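UDP-galactopyranose mutase (Deinococcus radiodurans, PDB 3HDQ) probably interconverts UDP-galactopyranose and UDP-galactofuranose, as an FAD-dependent mutase whose active site holds the nucleotide sugar beside the flavin. Local coordinates at residues 100-112 against 207-220. Residues are numbered along the deposited sequence; the frame is centred on the assembly and turned at random.
Sequences RFTEWRPYQHRVL and NRYFADTYQAMPLH. With GDU (galactose-uridine-5'-diphosphate), chain K.
Strands 104-106 and 214-218 pair antiparallel in the small sheet beside the substrate cleft, where Arg-105 and Met-217 form a hydrogen-bonded pair: Arg-105 N gives a nearly straight 2.8 Å bond to Met-217 O, and Met-217 N answers to Arg-105 O. Small Ala-216 suits its place because the indole of Trp-104 lies close, with CE3 3.7 Å from Ala-216 CB, while Trp-104 NE1 bonds to Ser-99. Beyond the strands, Tyr-209 N binds His-109 O at 3.0 Å, tying together two loops. Val-111 CG2 lies over one face of the Tyr-209 ring, 3.8 Å from its centroid, a CH-pi contact reached with the ring swung opposite the backbone N (chi1 -156°). Tyr-209 OH donates to GDU O1A (2.5 Å, very short). The imidazole of His-109 bonds through ND1 to Tyr-107 OH and through NE2 to GDU O6', 3.2 Å away. Farther out, the extended chain of Arg-110 carries NE to within 2.7 Å of Asn-207 OD1, which lies in the guanidinium plane. Replacing Arg-110, a leucine here would probably leave Asn-207 OD1 without this donor and the amide freer to turn. The tied loops thus carry His-109 and Tyr-209 to the galactose and diphosphate in the mutase's UDP-galactose site.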
ATOM      1  N   ARG A 100      -4.312 -10.892  16.756  1.00 24.96           N
ATOM      2  CA  ARG A 100      -4.085 -11.933  15.758  1.00 27.58           C
ATOM      3  C   ARG A 100      -3.447 -11.352  14.486  1.00 26.86           C
ATOM      4  O   ARG A 100      -2.830 -12.079  13.719  1.00 24.70           O
ATOM      5  CB  ARG A 100      -5.394 -12.656  15.398  1.00 27.74           C
ATOM      6  CG  ARG A 100      -6.216 -13.191  16.590  1.00 30.12           C
ATOM      7  CD  ARG A 100      -7.490 -13.880  16.081  1.00 31.29           C
ATOM      8  NE  ARG A 100      -7.167 -14.792  14.981  1.00 42.28           N
ATOM      9  CZ  ARG A 100      -7.942 -15.022  13.922  1.00 39.22           C
ATOM     10  NH1 ARG A 100      -9.110 -14.412  13.791  1.00 37.43           N
ATOM     11  NH2 ARG A 100      -7.539 -15.864  12.980  1.00 39.36           N
ATOM     12  N   PHE A 101      -3.584 -10.042  14.275  1.00 23.95           N
ATOM     13  CA  PHE A 101      -3.204  -9.430  13.000  1.00 24.45           C
ATOM     14  C   PHE A 101      -2.097  -8.371  13.078  1.00 27.54           C
ATOM     15  O   PHE A 101      -1.721  -7.783  12.066  1.00 24.88           O
ATOM     16  CB  PHE A 101      -4.451  -8.859  12.319  1.00 24.84           C
ATOM     17  CG  PHE A 101      -5.604  -9.827  12.293  1.00 26.09           C
ATOM     18  CD1 PHE A 101      -6.649  -9.709  13.197  1.00 21.91           C
ATOM     19  CD2 PHE A 101      -5.614 -10.884  11.392  1.00 21.79           C
ATOM     20  CE1 PHE A 101      -7.696 -10.617  13.192  1.00 25.21           C
ATOM     21  CE2 PHE A 101      -6.660 -11.797  11.376  1.00 27.77           C
ATOM     22  CZ  PHE A 101      -7.706 -11.666  12.273  1.00 25.82           C
ATOM     23  N   THR A 102      -1.560  -8.145  14.269  1.00 27.30           N
ATOM     24  CA  THR A 102      -0.518  -7.149  14.424  1.00 24.20           C
ATOM     25  C   THR A 102       0.129  -7.263  15.796  1.00 26.21           C
ATOM     26  O   THR A 102      -0.485  -7.732  16.742  1.00 28.43           O
ATOM     27  CB  THR A 102      -1.105  -5.732  14.283  1.00 27.07           C
ATOM     28  OG1 THR A 102      -0.046  -4.772  14.261  1.00 28.93           O
ATOM     29  CG2 THR A 102      -2.043  -5.424  15.452  1.00 25.04           C
ATOM     30  N   GLU A 103       1.369  -6.824  15.906  1.00 23.72           N
ATOM     31  CA  GLU A 103       1.965  -6.618  17.213  1.00 28.44           C
ATOM     32  C   GLU A 103       1.674  -5.179  17.596  1.00 28.83           C
ATOM     33  O   GLU A 103       1.062  -4.440  16.816  1.00 29.68           O
ATOM     34  CB  GLU A 103       3.462  -6.856  17.176  1.00 26.82           C
ATOM     35  CG  GLU A 103       3.867  -8.298  17.003  1.00 40.88           C
ATOM     36  CD  GLU A 103       5.251  -8.409  16.391  1.00 58.14           C
ATOM     37  OE1 GLU A 103       5.396  -8.099  15.185  1.00 52.01           O
ATOM     38  OE2 GLU A 103       6.194  -8.790  17.117  1.00 58.31           O
ATOM     39  N   TRP A 104       2.145  -4.775  18.770  1.00 26.24           N
ATOM     40  CA  TRP A 104       1.742  -3.505  19.354  1.00 28.64           C
ATOM     41  C   TRP A 104       2.878  -2.637  19.874  1.00 30.23           C
ATOM     42  O   TRP A 104       3.831  -3.130  20.468  1.00 29.24           O
ATOM     43  CB  TRP A 104       0.804  -3.776  20.523  1.00 27.07           C
ATOM     44  CG  TRP A 104      -0.447  -4.496  20.141  1.00 33.19           C
ATOM     45  CD1 TRP A 104      -0.698  -5.831  20.275  1.00 35.46           C
ATOM     46  CD2 TRP A 104      -1.631  -3.919  19.577  1.00 28.86           C
ATOM     47  NE1 TRP A 104      -1.968  -6.120  19.832  1.00 32.99           N
ATOM     48  CE2 TRP A 104      -2.561  -4.962  19.403  1.00 30.17           C
ATOM     49  CE3 TRP A 104      -1.997  -2.617  19.213  1.00 27.62           C
ATOM     50  CZ2 TRP A 104      -3.834  -4.746  18.877  1.00 28.59           C
ATOM     51  CZ3 TRP A 104      -3.258  -2.405  18.691  1.00 23.33           C
ATOM     52  CH2 TRP A 104      -4.160  -3.466  18.524  1.00 26.52           C
ATOM     53  N   ARG A 105       2.742  -1.331  19.671  1.00 28.82           N
ATOM     54  CA  ARG A 105       3.569  -0.353  20.362  1.00 27.61           C
ATOM     55  C   ARG A 105       2.730   0.296  21.455  1.00 27.52           C
ATOM     56  O   ARG A 105       1.747   0.966  21.150  1.00 29.67           O
ATOM     57  CB  ARG A 105       4.032   0.738  19.401  1.00 25.40           C
ATOM     58  CG  ARG A 105       4.896   1.791  20.093  1.00 29.99           C
ATOM     59  CD  ARG A 105       4.637   3.210  19.578  1.00 29.83           C
ATOM     60  NE  ARG A 105       5.459   4.187  20.286  1.00 28.42           N
ATOM     61  CZ  ARG A 105       5.106   5.448  20.517  1.00 31.43           C
ATOM     62  NH1 ARG A 105       3.930   5.906  20.102  1.00 30.09           N
ATOM     63  NH2 ARG A 105       5.932   6.260  21.164  1.00 35.92           N
ATOM     64  N   PRO A 106       3.113   0.114  22.730  1.00 27.61           N
ATOM     65  CA  PRO A 106       2.337   0.730  23.811  1.00 22.48           C
ATOM     66  C   PRO A 106       2.341   2.249  23.698  1.00 25.38           C
ATOM     67  O   PRO A 106       3.390   2.854  23.473  1.00 26.44           O
ATOM     68  CB  PRO A 106       3.083   0.290  25.076  1.00 25.84           C
ATOM     69  CG  PRO A 106       3.844  -0.933  24.661  1.00 28.89           C
ATOM     70  CD  PRO A 106       4.251  -0.665  23.246  1.00 25.95           C
ATOM     71  N   TYR A 107       1.176   2.861  23.864  1.00 23.45           N
ATOM     72  CA  TYR A 107       1.053   4.301  23.706  1.00 24.57           C
ATOM     73  C   TYR A 107      -0.220   4.808  24.370  1.00 25.09           C
ATOM     74  O   TYR A 107      -1.311   4.300  24.128  1.00 20.69           O
ATOM     75  CB  TYR A 107       1.053   4.672  22.229  1.00 21.65           C
ATOM     76  CG  TYR A 107       0.765   6.128  21.929  1.00 23.99           C
ATOM     77  CD1 TYR A 107       1.707   7.115  22.197  1.00 21.75           C
ATOM     78  CD2 TYR A 107      -0.438   6.510  21.347  1.00 21.77           C
ATOM     79  CE1 TYR A 107       1.448   8.441  21.907  1.00 24.83           C
ATOM     80  CE2 TYR A 107      -0.705   7.830  21.046  1.00 22.42           C
ATOM     81  CZ  TYR A 107       0.241   8.796  21.324  1.00 26.49           C
ATOM     82  OH  TYR A 107      -0.023  10.118  21.022  1.00 20.34           O
ATOM     83  N   GLN A 108      -0.058   5.806  25.226  1.00 25.08           N
ATOM     84  CA  GLN A 108      -1.179   6.457  25.869  1.00 25.54           C
ATOM     85  C   GLN A 108      -1.183   7.912  25.405  1.00 27.67           C
ATOM     86  O   GLN A 108      -0.324   8.703  25.799  1.00 28.90           O
ATOM     87  CB  GLN A 108      -1.064   6.318  27.388  1.00 25.84           C
ATOM     88  CG  GLN A 108      -0.925   4.876  27.851  1.00 21.25           C
ATOM     89  CD  GLN A 108      -0.721   4.738  29.359  1.00 28.21           C
ATOM     90  OE1 GLN A 108       0.038   5.499  29.966  1.00 27.14           O
ATOM     91  NE2 GLN A 108      -1.392   3.749  29.969  1.00 21.70           N
ATOM     92  N   HIS A 109      -2.131   8.227  24.522  1.00 26.17           N
ATOM     93  CA  HIS A 109      -2.263   9.528  23.855  1.00 24.95           C
ATOM     94  C   HIS A 109      -2.530  10.641  24.867  1.00 23.74           C
ATOM     95  O   HIS A 109      -3.270  10.454  25.823  1.00 23.95           O
ATOM     96  CB  HIS A 109      -3.427   9.421  22.849  1.00 25.04           C
ATOM     97  CG  HIS A 109      -3.589  10.593  21.921  1.00 21.17           C
ATOM     98  ND1 HIS A 109      -2.590  11.033  21.081  1.00 26.94           N
ATOM     99  CD2 HIS A 109      -4.674  11.359  21.643  1.00 24.88           C
ATOM    100  CE1 HIS A 109      -3.037  12.044  20.353  1.00 23.07           C
ATOM    101  NE2 HIS A 109      -4.303  12.258  20.670  1.00 25.75           N
ATOM    102  N   ARG A 110      -1.922  11.798  24.648  1.00 23.66           N
ATOM    103  CA  ARG A 110      -2.142  12.951  25.506  1.00 23.30           C
ATOM    104  C   ARG A 110      -2.402  14.178  24.660  1.00 25.58           C
ATOM    105  O   ARG A 110      -1.703  14.435  23.677  1.00 25.83           O
ATOM    106  CB  ARG A 110      -0.958  13.186  26.443  1.00 21.46           C
ATOM    107  CG  ARG A 110      -0.851  12.122  27.526  1.00 28.26           C
ATOM    108  CD  ARG A 110       0.401  12.293  28.347  1.00 24.51           C
ATOM    109  NE  ARG A 110       0.358  11.533  29.590  1.00 28.33           N
ATOM    110  CZ  ARG A 110       0.861  10.316  29.757  1.00 23.47           C
ATOM    111  NH1 ARG A 110       1.430   9.682  28.746  1.00 31.25           N
ATOM    112  NH2 ARG A 110       0.776   9.725  30.938  1.00 21.68           N
ATOM    113  N   VAL A 111      -3.435  14.920  25.043  1.00 24.79           N
ATOM    114  CA  VAL A 111      -3.863  16.087  24.297  1.00 25.43           C
ATOM    115  C   VAL A 111      -3.751  17.338  25.163  1.00 23.33           C
ATOM    116  O   VAL A 111      -4.065  17.314  26.358  1.00 19.66           O
ATOM    117  CB  VAL A 111      -5.315  15.918  23.816  1.00 28.45           C
ATOM    118  CG1 VAL A 111      -5.758  17.132  22.975  1.00 20.84           C
ATOM    119  CG2 VAL A 111      -5.479  14.585  23.056  1.00 21.75           C
ATOM    120  N   LEU A 112      -3.289  18.423  24.556  1.00 19.96           N
ATOM    121  CA  LEU A 112      -3.234  19.707  25.227  1.00 21.79           C
ATOM    122  C   LEU A 112      -4.187  20.675  24.535  1.00 24.85           C
ATOM    123  O   LEU A 112      -4.266  20.706  23.310  1.00 26.15           O
ATOM    124  CB  LEU A 112      -1.808  20.254  25.211  1.00 24.15           C
ATOM    125  CG  LEU A 112      -0.876  20.171  26.425  1.00 30.29           C
ATOM    126  CD1 LEU A 112      -1.223  19.059  27.386  1.00 25.67           C
ATOM    127  CD2 LEU A 112       0.575  20.036  25.953  1.00 26.39           C
ATOM    128  N   ASN A 207      -3.543  12.885  32.949  1.00 21.58           N
ATOM    129  CA  ASN A 207      -3.552  13.712  31.759  1.00 24.93           C
ATOM    130  C   ASN A 207      -3.704  12.916  30.466  1.00 23.25           C
ATOM    131  O   ASN A 207      -3.615  13.491  29.383  1.00 24.04           O
ATOM    132  CB  ASN A 207      -2.310  14.616  31.699  1.00 20.33           C
ATOM    133  CG  ASN A 207      -1.024  13.827  31.493  1.00 26.94           C
ATOM    134  OD1 ASN A 207      -0.994  12.610  31.689  1.00 20.14           O
ATOM    135  ND2 ASN A 207       0.049  14.523  31.108  1.00 22.84           N
ATOM    136  N   ARG A 208      -3.918  11.603  30.569  1.00 23.21           N
ATOM    137  CA  ARG A 208      -4.217  10.810  29.372  1.00 27.39           C
ATOM    138  C   ARG A 208      -5.579  11.194  28.816  1.00 28.88           C
ATOM    139  O   ARG A 208      -6.509  11.520  29.558  1.00 24.68           O
ATOM    140  CB  ARG A 208      -4.246   9.314  29.658  1.00 25.25           C
ATOM    141  CG  ARG A 208      -2.965   8.738  30.192  1.00 25.49           C
ATOM    142  CD  ARG A 208      -3.319   8.023  31.461  1.00 31.07           C
ATOM    143  NE  ARG A 208      -3.457   6.597  31.290  1.00 32.71           N
ATOM    144  CZ  ARG A 208      -4.247   5.848  32.040  1.00 29.34           C
ATOM    145  NH1 ARG A 208      -4.987   6.410  32.982  1.00 26.38           N
ATOM    146  NH2 ARG A 208      -4.305   4.542  31.834  1.00 30.39           N
ATOM    147  N   TYR A 209      -5.701  11.128  27.501  1.00 25.18           N
ATOM    148  CA  TYR A 209      -6.968  11.430  26.887  1.00 24.03           C
ATOM    149  C   TYR A 209      -7.932  10.282  27.129  1.00 23.99           C
ATOM    150  O   TYR A 209      -9.142  10.490  27.200  1.00 31.28           O
ATOM    151  CB  TYR A 209      -6.775  11.709  25.411  1.00 22.79           C
ATOM    152  CG  TYR A 209      -7.860  12.558  24.835  1.00 27.92           C
ATOM    153  CD1 TYR A 209      -8.013  13.881  25.225  1.00 23.55           C
ATOM    154  CD2 TYR A 209      -8.745  12.037  23.896  1.00 25.62           C
ATOM    155  CE1 TYR A 209      -9.014  14.661  24.688  1.00 26.02           C
ATOM    156  CE2 TYR A 209      -9.739  12.800  23.365  1.00 24.49           C
ATOM    157  CZ  TYR A 209      -9.877  14.108  23.757  1.00 27.04           C
ATOM    158  OH  TYR A 209     -10.883  14.859  23.207  1.00 28.71           O
ATOM    159  N   PHE A 210      -7.389   9.073  27.267  1.00 22.96           N
ATOM    160  CA  PHE A 210      -8.192   7.891  27.564  1.00 20.69           C
ATOM    161  C   PHE A 210      -7.670   7.211  28.804  1.00 25.89           C
ATOM    162  O   PHE A 210      -6.458   7.188  29.043  1.00 27.94           O
ATOM    163  CB  PHE A 210      -8.131   6.870  26.419  1.00 27.00           C
ATOM    164  CG  PHE A 210      -8.328   7.469  25.062  1.00 29.53           C
ATOM    165  CD1 PHE A 210      -7.268   7.568  24.173  1.00 22.66           C
ATOM    166  CD2 PHE A 210      -9.565   7.947  24.679  1.00 25.46           C
ATOM    167  CE1 PHE A 210      -7.440   8.133  22.918  1.00 27.33           C
ATOM    168  CE2 PHE A 210      -9.746   8.516  23.419  1.00 29.69           C
ATOM    169  CZ  PHE A 210      -8.680   8.606  22.536  1.00 24.33           C
ATOM    170  N   ALA A 211      -8.575   6.609  29.568  1.00 27.85           N
ATOM    171  CA  ALA A 211      -8.190   5.840  30.749  1.00 28.85           C
ATOM    172  C   ALA A 211      -8.398   4.350  30.538  1.00 22.98           C
ATOM    173  O   ALA A 211      -8.330   3.576  31.488  1.00 31.14           O
ATOM    174  CB  ALA A 211      -8.974   6.308  31.976  1.00 29.87           C
ATOM    175  N   ASP A 212      -8.647   3.952  29.297  1.00 21.43           N
ATOM    176  CA  ASP A 212      -8.903   2.550  28.975  1.00 25.80           C
ATOM    177  C   ASP A 212      -7.739   1.644  29.395  1.00 28.32           C
ATOM    178  O   ASP A 212      -6.587   2.087  29.464  1.00 22.84           O
ATOM    179  CB  ASP A 212      -9.119   2.359  27.466  1.00 25.40           C
ATOM    180  CG  ASP A 212     -10.159   3.306  26.868  1.00 28.69           C
ATOM    181  OD1 ASP A 212     -10.626   3.023  25.739  1.00 34.91           O
ATOM    182  OD2 ASP A 212     -10.509   4.328  27.486  1.00 33.28           O
ATOM    183  N   THR A 213      -8.054   0.369  29.625  1.00 23.93           N
ATOM    184  CA  THR A 213      -7.080  -0.664  29.983  1.00 24.86           C
ATOM    185  C   THR A 213      -6.020  -0.977  28.900  1.00 26.48           C
ATOM    186  O   THR A 213      -4.830  -1.119  29.207  1.00 27.69           O
ATOM    187  CB  THR A 213      -7.815  -1.977  30.342  1.00 26.32           C
ATOM    188  OG1 THR A 213      -8.839  -1.694  31.303  1.00 31.43           O
ATOM    189  CG2 THR A 213      -6.852  -3.021  30.922  1.00 22.25           C
ATOM    190  N   TYR A 214      -6.456  -1.103  27.649  1.00 26.94           N
ATOM    191  CA  TYR A 214      -5.555  -1.427  26.534  1.00 25.79           C
ATOM    192  C   TYR A 214      -5.361  -0.224  25.634  1.00 25.65           C
ATOM    193  O   TYR A 214      -6.273   0.166  24.907  1.00 26.59           O
ATOM    194  CB  TYR A 214      -6.090  -2.613  25.723  1.00 20.75           C
ATOM    195  CG  TYR A 214      -6.405  -3.796  26.612  1.00 27.84           C
ATOM    196  CD1 TYR A 214      -7.710  -4.049  27.028  1.00 28.52           C
ATOM    197  CD2 TYR A 214      -5.391  -4.628  27.079  1.00 24.25           C
ATOM    198  CE1 TYR A 214      -8.006  -5.117  27.862  1.00 28.56           C
ATOM    199  CE2 TYR A 214      -5.670  -5.694  27.914  1.00 28.10           C
ATOM    200  CZ  TYR A 214      -6.982  -5.938  28.303  1.00 35.12           C
ATOM    201  OH  TYR A 214      -7.266  -6.998  29.137  1.00 38.73           O
ATOM    202  N   GLN A 215      -4.170   0.369  25.698  1.00 24.81           N
ATOM    203  CA  GLN A 215      -3.815   1.493  24.837  1.00 23.08           C
ATOM    204  C   GLN A 215      -2.510   1.195  24.109  1.00 24.51           C
ATOM    205  O   GLN A 215      -1.445   1.083  24.734  1.00 28.01           O
ATOM    206  CB  GLN A 215      -3.717   2.788  25.646  1.00 21.89           C
ATOM    207  CG  GLN A 215      -4.998   3.149  26.401  1.00 23.43           C
ATOM    208  CD  GLN A 215      -4.943   4.528  27.065  1.00 26.73           C
ATOM    209  OE1 GLN A 215      -4.469   5.502  26.474  1.00 24.76           O
ATOM    210  NE2 GLN A 215      -5.443   4.612  28.299  1.00 25.05           N
ATOM    211  N   ALA A 216      -2.595   1.068  22.788  1.00 21.73           N
ATOM    212  CA  ALA A 216      -1.444   0.666  21.986  1.00 24.26           C
ATOM    213  C   ALA A 216      -1.711   0.814  20.488  1.00 24.81           C
ATOM    214  O   ALA A 216      -2.838   0.690  20.031  1.00 26.73           O
ATOM    215  CB  ALA A 216      -1.036  -0.772  22.325  1.00 20.26           C
ATOM    216  N   MET A 217      -0.658   1.091  19.731  1.00 24.53           N
ATOM    217  CA  MET A 217      -0.775   1.310  18.304  1.00 23.71           C
ATOM    218  C   MET A 217      -0.242   0.097  17.537  1.00 23.26           C
ATOM    219  O   MET A 217       0.725  -0.532  17.960  1.00 21.77           O
ATOM    220  CB  MET A 217      -0.011   2.582  17.898  1.00 23.64           C
ATOM    221  CG  MET A 217      -0.632   3.881  18.403  1.00 22.91           C
ATOM    222  SD  MET A 217      -2.232   4.280  17.657  1.00 24.85           S
ATOM    223  CE  MET A 217      -1.801   4.307  15.916  1.00 22.88           C
ATOM    224  N   PRO A 218      -0.901  -0.257  16.423  1.00 22.40           N
ATOM    225  CA  PRO A 218      -0.379  -1.349  15.600  1.00 24.06           C
ATOM    226  C   PRO A 218       1.086  -1.079  15.245  1.00 25.46           C
ATOM    227  O   PRO A 218       1.406  -0.034  14.658  1.00 21.60           O
ATOM    228  CB  PRO A 218      -1.274  -1.308  14.361  1.00 21.78           C
ATOM    229  CG  PRO A 218      -2.573  -0.771  14.865  1.00 25.05           C
ATOM    230  CD  PRO A 218      -2.210   0.227  15.949  1.00 21.47           C
ATOM    231  N   LEU A 219       1.962  -2.009  15.618  1.00 23.38           N
ATOM    232  CA  LEU A 219       3.405  -1.787  15.529  1.00 24.93           C
ATOM    233  C   LEU A 219       3.871  -1.265  14.158  1.00 27.09           C
ATOM    234  O   LEU A 219       4.704  -0.357  14.084  1.00 22.41           O
ATOM    235  CB  LEU A 219       4.186  -3.036  15.940  1.00 20.50           C
ATOM    236  CG  LEU A 219       5.716  -2.885  15.974  1.00 26.57           C
ATOM    237  CD1 LEU A 219       6.129  -1.847  17.000  1.00 25.73           C
ATOM    238  CD2 LEU A 219       6.388  -4.211  16.291  1.00 23.49           C
ATOM    239  N   HIS A 220       3.323  -1.807  13.077  1.00 21.94           N
ATOM    240  CA  HIS A 220       3.694  -1.313  11.753  1.00 20.46           C
ATOM    241  C   HIS A 220       2.566  -0.584  11.043  1.00 22.15           C
ATOM    242  O   HIS A 220       2.554  -0.471   9.812  1.00 20.27           O
ATOM    243  CB  HIS A 220       4.243  -2.451  10.903  1.00 24.22           C
ATOM    244  CG  HIS A 220       5.316  -3.235  11.594  1.00 27.51           C
ATOM    245  ND1 HIS A 220       6.524  -2.683  11.960  1.00 29.34           N
ATOM    246  CD2 HIS A 220       5.356  -4.528  11.996  1.00 22.78           C
ATOM    247  CE1 HIS A 220       7.262  -3.600  12.560  1.00 22.82           C
ATOM    248  NE2 HIS A 220       6.577  -4.729  12.583  1.00 23.61           N
TER
HETATM  249  N1  GDU K 500     -14.681  18.604  22.776  1.00 26.82           N
HETATM  250  C2  GDU K 500     -14.366  19.789  23.022  1.00 32.82           C
HETATM  251  N3  GDU K 500     -13.305  20.431  23.271  1.00 32.03           N
HETATM  252  C4  GDU K 500     -12.207  19.655  23.262  1.00 31.14           C
HETATM  253  C5  GDU K 500     -12.382  18.210  22.984  1.00 26.52           C
HETATM  254  C6  GDU K 500     -13.623  17.743  22.743  1.00 28.25           C
HETATM  255  O2  GDU K 500     -15.498  20.647  23.010  1.00 29.24           O
HETATM  256  O4  GDU K 500     -11.090  20.132  23.452  1.00 28.92           O
HETATM  257  C1D GDU K 500     -16.017  18.161  22.497  1.00 27.28           C
HETATM  258  C2D GDU K 500     -16.571  18.357  21.065  1.00 27.30           C
HETATM  259  O2D GDU K 500     -17.989  18.468  21.039  1.00 28.37           O
HETATM  260  C3D GDU K 500     -16.079  17.088  20.401  1.00 29.88           C
HETATM  261  C4D GDU K 500     -16.467  16.088  21.489  1.00 27.30           C
HETATM  262  O4D GDU K 500     -16.221  16.755  22.731  1.00 26.62           O
HETATM  263  O3D GDU K 500     -16.737  16.867  19.157  1.00 29.83           O
HETATM  264  C5D GDU K 500     -15.924  14.675  21.331  1.00 30.97           C
HETATM  265  O5D GDU K 500     -14.497  14.839  21.423  1.00 34.48           O
HETATM  266  PA  GDU K 500     -13.476  13.886  20.649  1.00 27.23           P
HETATM  267  O1A GDU K 500     -12.117  14.121  21.212  1.00 29.66           O
HETATM  268  O2A GDU K 500     -13.871  12.492  20.909  1.00 25.20           O
HETATM  269  O3A GDU K 500     -13.417  14.270  19.109  1.00 32.76           O
HETATM  270  PB  GDU K 500     -13.028  13.229  17.982  1.00 28.85           P
HETATM  271  O1B GDU K 500     -13.156  14.063  16.762  1.00 30.64           O
HETATM  272  O2B GDU K 500     -13.925  12.060  17.807  1.00 25.71           O
HETATM  273  O3B GDU K 500     -11.496  12.752  18.045  0.63 28.10           O
HETATM  274  C1' GDU K 500     -10.781  11.638  17.472  0.33 31.32           C
HETATM  275  C2' GDU K 500     -10.952  10.409  18.389  0.47 30.34           C
HETATM  276  C3' GDU K 500     -10.638  10.902  19.821  0.57 29.40           C
HETATM  277  C4' GDU K 500      -9.117  11.233  19.886  0.53 30.56           C
HETATM  278  C5' GDU K 500      -8.774  12.214  18.731  0.54 32.53           C
HETATM  279  C6' GDU K 500      -7.246  12.398  18.504  0.56 32.05           C
HETATM  280  O2' GDU K 500     -12.257   9.817  18.249  0.51 29.79           O
HETATM  281  O3' GDU K 500     -11.031   9.881  20.766  0.61 26.37           O
HETATM  282  O4' GDU K 500      -8.387   9.994  19.762  0.43 31.16           O
HETATM  283  O5' GDU K 500      -9.383  12.013  17.424  0.33 33.10           O
HETATM  284  O6' GDU K 500      -6.732  13.603  19.121  0.87 26.60           O
HETATM  285  O   HOH W   1       0.864  -3.395  12.106  1.00 19.92           O
HETATM  286  O   HOH W   2      -3.855   6.205  23.777  1.00 27.36           O
HETATM  287  O   HOH W   3      -3.319   1.699  29.111  1.00 26.96           O
HETATM  288  O   HOH W   4      -4.659   8.120  26.618  1.00 21.36           O
HETATM  289  O   HOH W   5      -5.121  14.106  27.111  1.00 19.07           O
HETATM  290  O   HOH W   6      -3.039  16.220  28.518  1.00 25.45           O